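Local coordinates for protein predicted metal-dependent hydrolase of the TIM-barrel fold (Lactobacillus casei, PDB 2QPX) that is of unknown function but binds two zinc ions and is probably a hydrolase of the amidohydrolase kind, at residues L262-P267 / D285-D290; N242-R247 / H269-Y274; R299-A304 / Q335-H340. One frame throughout, in Å; residues are numbered along the deposited sequence. Where two conformers were deposited one is given.

Contact 1 (L262-P267 / D285-D290)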
loop_
_atom_site.group_PDB
_atom_site.type_symbol
_atom_site.label_atom_id
_atom_site.label_comp_id
_atom_site.label_asym_id
_atom_site.label_seq_id
_atom_site.Cartn_x
_atom_site.Cartn_y
_atom_site.Cartn_z
ATOM N N LEU A 262 -6.515 8.690 -15.264
ATOM C CA LEU A 262 -5.293 8.299 -14.557
ATOM C C LEU A 262 -4.797 6.961 -15.098
ATOM O O LEU A 262 -5.452 5.927 -14.881
ATOM C CB LEU A 262 -5.529 8.212 -13.048
ATOM C CG LEU A 262 -6.115 9.442 -12.359
ATOM C CD1 LEU A 262 -6.249 9.190 -10.830
ATOM C CD2 LEU A 262 -5.327 10.759 -12.723
ATOM N N LEU A 263 -3.673 7.006 -15.811
ATOM C CA LEU A 263 -3.116 5.819 -16.477
ATOM C C LEU A 263 -2.191 5.041 -15.545
ATOM O O LEU A 263 -1.381 5.650 -14.819
ATOM C CB LEU A 263 -2.306 6.250 -17.696
ATOM C CG LEU A 263 -2.936 7.172 -18.717
ATOM C CD1 LEU A 263 -1.848 7.596 -19.741
ATOM C CD2 LEU A 263 -4.199 6.576 -19.386
ATOM N N HIS A 264 -2.339 3.706 -15.551
ATOM C CA HIS A 264 -1.411 2.741 -14.888
ATOM C C HIS A 264 -1.620 2.605 -13.401
ATOM O O HIS A 264 -1.938 1.507 -12.894
ATOM C CB HIS A 264 0.087 3.035 -15.123
ATOM C CG HIS A 264 0.375 3.659 -16.417
ATOM N ND1 HIS A 264 -0.102 3.168 -17.614
ATOM C CD2 HIS A 264 1.132 4.734 -16.725
ATOM C CE1 HIS A 264 0.311 3.946 -18.601
ATOM N NE2 HIS A 264 1.076 4.899 -18.088
ATOM N N CYS A 265 -1.436 3.724 -12.708
ATOM C CA CYS A 265 -1.714 3.954 -11.295
ATOM C C CYS A 265 -0.843 3.215 -10.330
ATOM O O CYS A 265 -0.395 3.785 -9.348
ATOM C CB CYS A 265 -3.179 3.712 -10.993
ATOM S SG CYS A 265 -4.268 4.804 -11.929
ATOM N N TYR A 266 -0.651 1.936 -10.570
ATOM C CA TYR A 266 0.168 1.077 -9.673
ATOM C C TYR A 266 1.477 1.746 -9.257
ATOM O O TYR A 266 2.211 2.245 -10.136
ATOM C CB TYR A 266 0.470 -0.208 -10.412
ATOM C CG TYR A 266 1.288 -1.254 -9.645
ATOM C CD1 TYR A 266 2.680 -1.224 -9.672
ATOM C CD2 TYR A 266 0.677 -2.240 -8.909
ATOM C CE1 TYR A 266 3.430 -2.156 -8.961
ATOM C CE2 TYR A 266 1.408 -3.206 -8.228
ATOM C CZ TYR A 266 2.782 -3.156 -8.262
ATOM O OH TYR A 266 3.510 -4.112 -7.593
ATOM N N PRO A 267 1.841 1.710 -7.950
ATOM C CA PRO A 267 1.209 1.002 -6.837
ATOM C C PRO A 267 0.081 1.739 -6.134
ATOM O O PRO A 267 -0.327 1.307 -5.078
ATOM C CB PRO A 267 2.397 0.769 -5.885
ATOM C CG PRO A 267 3.126 1.976 -6.042
ATOM C CD PRO A 267 3.111 2.293 -7.530
ATOM N N ASP A 285 -7.119 3.488 -15.235
ATOM C CA ASP A 285 -6.817 2.137 -15.701
ATOM C C ASP A 285 -5.679 1.527 -14.910
ATOM O O ASP A 285 -5.036 2.217 -14.114
ATOM C CB ASP A 285 -6.605 2.121 -17.227
ATOM C CG ASP A 285 -5.320 2.749 -17.681
ATOM O OD1 ASP A 285 -4.261 2.378 -17.152
ATOM O OD2 ASP A 285 -5.361 3.602 -18.599
ATOM N N ILE A 286 -5.406 0.222 -15.143
ATOM C CA ILE A 286 -4.232 -0.472 -14.556
ATOM C C ILE A 286 -3.330 -1.037 -15.658
ATOM O O ILE A 286 -2.702 -2.066 -15.555
ATOM C CB ILE A 286 -4.618 -1.557 -13.539
ATOM C CG1 ILE A 286 -5.524 -2.633 -14.186
ATOM C CG2 ILE A 286 -5.281 -0.917 -12.301
ATOM C CD1 ILE A 286 -5.589 -3.978 -13.396
ATOM N N SER A 287 -3.273 -0.282 -16.751
ATOM C CA SER A 287 -2.370 -0.537 -17.866
ATOM C C SER A 287 -0.891 -0.529 -17.377
ATOM O O SER A 287 -0.572 0.018 -16.315
ATOM C CB SER A 287 -2.655 0.462 -18.965
ATOM O OG SER A 287 -2.235 1.759 -18.580
ATOM N N LEU A 288 -0.007 -1.203 -18.122
ATOM C CA LEU A 288 1.419 -1.340 -17.771
ATOM C C LEU A 288 1.691 -2.327 -16.632
ATOM O O LEU A 288 2.553 -3.202 -16.759
ATOM C CB LEU A 288 2.075 0.043 -17.531
ATOM C CG LEU A 288 3.605 0.037 -17.755
ATOM C CD1 LEU A 288 4.000 -0.333 -19.232
ATOM C CD2 LEU A 288 4.231 1.396 -17.330
ATOM N N LEU A 289 0.979 -2.195 -15.523
ATOM C CA LEU A 289 0.908 -3.267 -14.554
ATOM C C LEU A 289 0.311 -4.544 -15.197
ATOM O O LEU A 289 0.883 -5.627 -15.019
ATOM C CB LEU A 289 0.111 -2.830 -13.314
ATOM C CG LEU A 289 -0.027 -3.862 -12.164
ATOM C CD1 LEU A 289 -1.048 -4.981 -12.453
ATOM C CD2 LEU A 289 1.300 -4.487 -11.702
ATOM N N ASP A 290 -0.765 -4.388 -15.998
ATOM C CA ASP A 290 -1.523 -5.531 -16.360
ATOM C C ASP A 290 -0.705 -6.500 -17.224
ATOM O O ASP A 290 -0.872 -7.709 -17.082
ATOM C CB ASP A 290 -2.938 -5.178 -16.918
ATOM C CG ASP A 290 -2.986 -4.222 -18.117
ATOM O OD1 ASP A 290 -1.927 -3.860 -18.706
ATOM O OD2 ASP A 290 -4.197 -3.850 -18.471
#
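D285 CG lies between the backbone N and the carbonyl carbon (chi1 72°), while H264 CG stands beside its own backbone N (chi1 -31°). D285 OD1 accepts a hydrogen bond from H264 N at 2.8 Å. This N-H comes from above the carboxylate plane, 42° out of it. D285 OD1 also accepts from S287 N at 2.9 Å, which makes an Asx turn. In the conformer of S287 described here, OG also donates to D285 OD1 (2.6 Å). In that conformer H264 ND1 donates to S287 OG at 2.7 Å, near the edge of the imidazole. The ring would then be tied to the carboxylate through the serine, while NE2 binds zinc. The other oxygen, D285 OD2, is hydrogen-bonded to H17. The backbone continues the pairing: D285 N donates to L262 O at 3.0 Å. At L263-Y266 the chain makes two successive gamma turns, with C265 N bonded to L263 O and Y266 N to H264 O. These carry Y266 toward L289. L289 CD2 lies over the centre of the Y266 ring, 3.6 Å from the ring centroid, as a CH-pi contact. P267 CB, beyond a cis peptide bond, lies over the opposite face. The tyrosine OH reaches E306 of the second subunit. H264, H228 and the carboxylated K167 hold one zinc ion. The arrangement is that of a TIM-barrel amidohydrolase, with a metal-binding histidine at the C-terminal end of a parallel strand.

Contact 2 (N242-R247 / H269-Y274)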
loop_
_atom_site.group_PDB
_atom_site.type_symbol
_atom_site.label_atom_id
_atom_site.label_comp_id
_atom_site.label_asym_id
_atom_site.label_seq_id
_atom_site.Cartn_x
_atom_site.Cartn_y
_atom_site.Cartn_z
ATOM N N ASN A 242 2.078 9.691 -6.589
ATOM C CA ASN A 242 0.858 9.348 -5.856
ATOM C C ASN A 242 -0.243 10.325 -6.325
ATOM O O ASN A 242 -0.135 11.541 -6.133
ATOM C CB ASN A 242 1.091 9.464 -4.342
ATOM C CG ASN A 242 -0.099 9.007 -3.509
ATOM O OD1 ASN A 242 -1.265 9.113 -3.927
ATOM N ND2 ASN A 242 0.194 8.503 -2.290
ATOM N N PRO A 243 -1.332 9.810 -6.917
ATOM C CA PRO A 243 -2.308 10.721 -7.486
ATOM C C PRO A 243 -3.123 11.527 -6.466
ATOM O O PRO A 243 -3.769 12.501 -6.861
ATOM C CB PRO A 243 -3.200 9.786 -8.298
ATOM C CG PRO A 243 -3.143 8.497 -7.567
ATOM C CD PRO A 243 -1.713 8.408 -7.098
ATOM N N LEU A 244 -3.043 11.184 -5.177
ATOM C CA LEU A 244 -3.612 12.055 -4.142
ATOM C C LEU A 244 -2.983 13.452 -4.215
ATOM O O LEU A 244 -3.619 14.430 -3.820
ATOM C CB LEU A 244 -3.406 11.470 -2.750
ATOM C CG LEU A 244 -4.040 10.112 -2.433
ATOM C CD1 LEU A 244 -3.718 9.657 -1.009
ATOM C CD2 LEU A 244 -5.562 10.148 -2.720
ATOM N N LEU A 245 -1.763 13.542 -4.747
ATOM C CA LEU A 245 -1.084 14.825 -4.857
ATOM C C LEU A 245 -1.752 15.744 -5.897
ATOM O O LEU A 245 -1.539 16.961 -5.889
ATOM C CB LEU A 245 0.394 14.623 -5.174
ATOM C CG LEU A 245 1.226 13.891 -4.111
ATOM C CD1 LEU A 245 2.599 13.470 -4.661
ATOM C CD2 LEU A 245 1.332 14.728 -2.855
HETATM N N MSE A 246 -2.606 15.160 -6.759
HETATM C CA MSE A 246 -3.338 15.906 -7.783
HETATM C C MSE A 246 -4.619 16.549 -7.277
HETATM O O MSE A 246 -5.358 17.122 -8.060
HETATM C CB MSE A 246 -3.754 14.986 -8.960
HETATM C CG MSE A 246 -2.602 14.378 -9.680
HETATM SE SE MSE A 246 -3.198 13.197 -11.026
HETATM C CE MSE A 246 -3.978 14.417 -12.140
ATOM N N ARG A 247 -4.941 16.383 -6.002
ATOM C CA ARG A 247 -6.269 16.790 -5.525
ATOM C C ARG A 247 -6.593 18.263 -5.829
ATOM O O ARG A 247 -7.703 18.548 -6.213
ATOM C CB ARG A 247 -6.434 16.466 -4.041
ATOM C CG ARG A 247 -7.884 16.524 -3.526
ATOM C CD ARG A 247 -7.960 16.181 -2.013
ATOM N NE ARG A 247 -7.167 17.130 -1.234
ATOM C CZ ARG A 247 -7.656 18.094 -0.469
ATOM N NH1 ARG A 247 -8.956 18.229 -0.282
ATOM N NH2 ARG A 247 -6.822 18.916 0.159
ATOM N N HIS A 269 -3.070 2.351 -7.162
ATOM C CA HIS A 269 -4.383 2.020 -7.707
ATOM C C HIS A 269 -5.534 2.112 -6.693
ATOM O O HIS A 269 -6.633 2.502 -7.094
ATOM C CB HIS A 269 -4.321 0.668 -8.423
ATOM C CG HIS A 269 -3.745 -0.409 -7.580
ATOM N ND1 HIS A 269 -2.395 -0.504 -7.321
ATOM C CD2 HIS A 269 -4.356 -1.359 -6.819
ATOM C CE1 HIS A 269 -2.200 -1.497 -6.462
ATOM N NE2 HIS A 269 -3.376 -2.046 -6.162
ATOM N N ARG A 270 -5.314 1.844 -5.406
ATOM C CA ARG A 270 -6.383 2.063 -4.421
ATOM C C ARG A 270 -6.671 3.564 -4.317
ATOM O O ARG A 270 -7.788 3.991 -4.151
ATOM C CB ARG A 270 -6.049 1.490 -3.035
ATOM C CG ARG A 270 -6.252 -0.021 -2.898
ATOM C CD ARG A 270 -5.917 -0.554 -1.476
ATOM N NE ARG A 270 -6.468 -1.914 -1.249
ATOM C CZ ARG A 270 -5.956 -2.827 -0.426
ATOM N NH1 ARG A 270 -4.792 -2.629 0.182
ATOM N NH2 ARG A 270 -6.581 -3.976 -0.253
ATOM N N GLU A 271 -5.634 4.368 -4.395
ATOM C CA GLU A 271 -5.788 5.816 -4.310
ATOM C C GLU A 271 -6.573 6.314 -5.516
ATOM O O GLU A 271 -7.478 7.145 -5.370
ATOM C CB GLU A 271 -4.417 6.518 -4.171
ATOM C CG GLU A 271 -3.692 6.347 -2.839
ATOM C CD GLU A 271 -2.970 5.035 -2.640
ATOM O OE1 GLU A 271 -2.958 4.147 -3.504
ATOM O OE2 GLU A 271 -2.382 4.900 -1.534
ATOM N N ALA A 272 -6.237 5.825 -6.708
ATOM C CA ALA A 272 -6.934 6.217 -7.921
ATOM C C ALA A 272 -8.411 5.841 -7.862
ATOM O O ALA A 272 -9.243 6.639 -8.206
ATOM C CB ALA A 272 -6.275 5.562 -9.161
ATOM N N GLY A 273 -8.730 4.635 -7.399
ATOM C CA GLY A 273 -10.116 4.198 -7.293
ATOM C C GLY A 273 -10.898 4.993 -6.270
ATOM O O GLY A 273 -12.071 5.321 -6.487
ATOM N N TYR A 274 -10.261 5.296 -5.146
ATOM C CA TYR A 274 -10.822 6.228 -4.166
ATOM C C TYR A 274 -11.158 7.568 -4.827
ATOM O O TYR A 274 -12.288 8.075 -4.687
ATOM C CB TYR A 274 -9.886 6.402 -2.952
ATOM C CG TYR A 274 -10.254 7.637 -2.171
ATOM C CD1 TYR A 274 -11.387 7.665 -1.393
ATOM C CD2 TYR A 274 -9.530 8.816 -2.345
ATOM C CE1 TYR A 274 -11.783 8.854 -0.776
ATOM C CE2 TYR A 274 -9.898 9.985 -1.720
ATOM C CZ TYR A 274 -11.012 10.000 -0.941
ATOM O OH TYR A 274 -11.396 11.177 -0.333
HETATM O O HOH W 1 -1.370 7.058 -0.153
#
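E271 OE2 accepts a bond of 2.8 Å from a water, and the same water accepts from N242 ND2 at 3.0 Å. The water thus bridges the carboxylate and the amide, whose planes stand 81° apart. The other end of the amide is turned to its own chain. N242 OD1 accepts from L244 N at 3.0 Å, which makes an Asx turn at the start of the 3-10 segment 243-246. This bond fixes the rotation of the amide. Below the polar tips the contact is apolar. E271 CG is anti to the carbonyl carbon (chi1 -71°), and the chain then bends at chi2. L244 lies across the methylenes of E271 at about a right angle, with L244 CD1 3.8 Å from E271 CG. P243 CG meets E271 CB more loosely, at 4.1 Å. One turn further on, L244 CD2 approaches Y274 CD2 at 4.2 Å. The Y274 hydroxyl itself bonds to the backbone of G232 of the third subunit. Beneath, P243 and A272 both rest on L262 of strand 260-264. The contact joins two successive beta/alpha units of the TIM barrel: the 3-10 lead-in to helix 247-253 packs on helix 269-278.

Contact 3 (R299-A304 / Q335-H340)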
loop_
_atom_site.group_PDB
_atom_site.type_symbol
_atom_site.label_atom_id
_atom_site.label_comp_id
_atom_site.label_asym_id
_atom_site.label_seq_id
_atom_site.Cartn_x
_atom_site.Cartn_y
_atom_site.Cartn_z
ATOM N N ARG A 299 -5.155 -9.432 -8.507
ATOM C CA ARG A 299 -5.212 -8.791 -7.183
ATOM C C ARG A 299 -5.203 -7.281 -7.285
ATOM O O ARG A 299 -5.934 -6.604 -6.553
ATOM C CB ARG A 299 -4.136 -9.296 -6.237
ATOM C CG ARG A 299 -2.777 -8.746 -6.354
ATOM C CD ARG A 299 -1.828 -9.333 -5.243
ATOM N NE ARG A 299 -1.714 -10.766 -5.467
ATOM C CZ ARG A 299 -0.821 -11.350 -6.242
ATOM N NH1 ARG A 299 0.162 -10.660 -6.833
ATOM N NH2 ARG A 299 -0.887 -12.671 -6.387
ATOM N N VAL A 300 -4.435 -6.736 -8.231
ATOM C CA VAL A 300 -4.454 -5.289 -8.492
ATOM C C VAL A 300 -5.801 -4.806 -8.991
ATOM O O VAL A 300 -6.319 -3.794 -8.501
ATOM C CB VAL A 300 -3.278 -4.835 -9.404
ATOM C CG1 VAL A 300 -3.437 -3.372 -9.821
ATOM C CG2 VAL A 300 -1.947 -5.050 -8.637
ATOM N N PHE A 301 -6.443 -5.550 -9.900
ATOM C CA PHE A 301 -7.777 -5.195 -10.312
ATOM C C PHE A 301 -8.720 -5.170 -9.114
ATOM O O PHE A 301 -9.499 -4.219 -8.910
ATOM C CB PHE A 301 -8.297 -6.149 -11.394
ATOM C CG PHE A 301 -9.660 -5.788 -11.868
ATOM C CD1 PHE A 301 -9.822 -4.855 -12.888
ATOM C CD2 PHE A 301 -10.778 -6.300 -11.256
ATOM C CE1 PHE A 301 -11.095 -4.459 -13.270
ATOM C CE2 PHE A 301 -12.041 -5.891 -11.627
ATOM C CZ PHE A 301 -12.206 -4.994 -12.624
ATOM N N ASN A 302 -8.682 -6.238 -8.312
ATOM C CA ASN A 302 -9.577 -6.317 -7.188
ATOM C C ASN A 302 -9.375 -5.148 -6.229
ATOM O O ASN A 302 -10.333 -4.557 -5.739
ATOM C CB ASN A 302 -9.360 -7.615 -6.419
ATOM C CG ASN A 302 -9.756 -8.858 -7.188
ATOM O OD1 ASN A 302 -10.520 -8.795 -8.156
ATOM N ND2 ASN A 302 -9.237 -10.022 -6.735
ATOM N N GLU A 303 -8.129 -4.847 -5.930
ATOM C CA GLU A 303 -7.806 -3.752 -5.012
ATOM C C GLU A 303 -8.286 -2.404 -5.581
ATOM O O GLU A 303 -8.854 -1.584 -4.860
ATOM C CB GLU A 303 -6.301 -3.691 -4.728
ATOM C CG GLU A 303 -5.751 -4.825 -3.877
ATOM C CD GLU A 303 -4.224 -4.914 -3.899
ATOM O OE1 GLU A 303 -3.554 -3.885 -4.160
ATOM O OE2 GLU A 303 -3.686 -6.039 -3.671
ATOM N N ALA A 304 -8.090 -2.244 -6.887
ATOM C CA ALA A 304 -8.448 -1.029 -7.623
ATOM C C ALA A 304 -9.933 -0.684 -7.554
ATOM O O ALA A 304 -10.291 0.487 -7.577
ATOM C CB ALA A 304 -7.990 -1.152 -9.103
ATOM N N GLN A 335 -8.736 -12.162 -17.805
ATOM C CA GLN A 335 -8.703 -13.139 -16.702
ATOM C C GLN A 335 -9.100 -12.497 -15.370
ATOM O O GLN A 335 -9.860 -13.091 -14.562
ATOM C CB GLN A 335 -7.329 -13.788 -16.601
ATOM C CG GLN A 335 -7.204 -14.765 -15.463
ATOM C CD GLN A 335 -5.839 -15.411 -15.402
ATOM O OE1 GLN A 335 -5.675 -16.636 -15.647
ATOM N NE2 GLN A 335 -4.852 -14.614 -15.081
ATOM N N ALA A 336 -8.605 -11.282 -15.123
ATOM C CA ALA A 336 -8.951 -10.567 -13.888
ATOM C C ALA A 336 -10.444 -10.317 -13.804
ATOM O O ALA A 336 -11.035 -10.397 -12.712
ATOM C CB ALA A 336 -8.162 -9.257 -13.784
ATOM N N LEU A 337 -11.052 -9.936 -14.918
ATOM C CA LEU A 337 -12.472 -9.653 -14.927
ATOM C C LEU A 337 -13.282 -10.905 -14.587
ATOM O O LEU A 337 -14.221 -10.839 -13.785
ATOM C CB LEU A 337 -12.908 -9.127 -16.265
ATOM C CG LEU A 337 -12.358 -7.779 -16.725
ATOM C CD1 LEU A 337 -12.797 -7.525 -18.186
ATOM C CD2 LEU A 337 -12.807 -6.656 -15.810
ATOM N N VAL A 338 -12.931 -12.037 -15.202
ATOM C CA VAL A 338 -13.657 -13.287 -14.872
ATOM C C VAL A 338 -13.530 -13.650 -13.405
ATOM O O VAL A 338 -14.521 -13.994 -12.765
ATOM C CB VAL A 338 -13.149 -14.461 -15.737
ATOM C CG1 VAL A 338 -13.782 -15.817 -15.332
ATOM C CG2 VAL A 338 -13.396 -14.181 -17.215
ATOM N N ALA A 339 -12.315 -13.565 -12.857
ATOM C CA ALA A 339 -12.051 -13.949 -11.483
ATOM C C ALA A 339 -12.791 -13.019 -10.532
ATOM O O ALA A 339 -13.291 -13.449 -9.520
ATOM C CB ALA A 339 -10.548 -13.931 -11.185
ATOM N N HIS A 340 -12.890 -11.744 -10.884
ATOM C CA HIS A 340 -13.542 -10.774 -10.020
ATOM C C HIS A 340 -15.056 -10.937 -10.038
ATOM O O HIS A 340 -15.722 -10.962 -8.988
ATOM C CB HIS A 340 -13.204 -9.351 -10.466
ATOM C CG HIS A 340 -13.795 -8.294 -9.575
ATOM N ND1 HIS A 340 -13.244 -7.957 -8.353
ATOM C CD2 HIS A 340 -14.923 -7.553 -9.700
ATOM C CE1 HIS A 340 -13.983 -7.009 -7.799
ATOM N NE2 HIS A 340 -15.004 -6.739 -8.593
HETATM O O HOH W 2 -9.600 -10.491 -10.307
#
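F301 and H340 join two outer helices of the TIM barrel, 297-304 and 323-342. The axes of the two segments pass 9.4 Å apart at an angle of 59°. F301 CB starts the contact against A336 CB, at 3.9 Å. F301 CG is anti to the backbone N, and the ring points on to the second helix, where H340 and L337 meet different atoms of it. CD2 meets CB and CG of H340. The next atom, F301 CE2, lies over one face of the imidazole toward its rim, 3.6 Å from H340 CG. This is an edge-to-face pair, T-shaped, with the planes at 77°. At the tip, F301 CZ touches L337 CD2 at 3.6 Å, and CE1 meets the same methyl. I359 of helix 349-367 and I313 of strand 313-314 also pack on F301. The imidazole is held at both nitrogens. NE2 bonds to Y310 OH, and ND1 donates to N302 OD1 at 2.9 Å. An alanine in place of H340 would probably leave the N302 carbonyl and the Y310 hydroxyl without this partner and open a gap beside the F301 edge. The ND1 donor stands above the N302 carbonyl plane, 42° out of it. A water lies near the same oxygen, 2.9 Å from N302 OD1 and 2.8 Å from A336 O.

How the contacts relate
All three are buried. Contact 1 lies nearest the centre of the chain, at the strand ends of the barrel, and its chemistry is a polar network behind a zinc ligand. Contacts 2 and 3 lie in the outer helical layer, touch the third subunit and are largely apolar. In contact 2 the polar link runs through water. In contact 3 a direct histidine-amide bond accompanies an aromatic pair. No helix or strand is shared, but strand 260-264 (contact 1) leads to helix 269-278 (contact 2), and helix 289-292 (contact 1) to helix 297-304 (contact 3). C265 SG packs on A272 CB at 3.5 Å. V300 packs on Y266, I286 and L289. H269 and E303 probably hydrogen-bond, joining contacts 2 and 3.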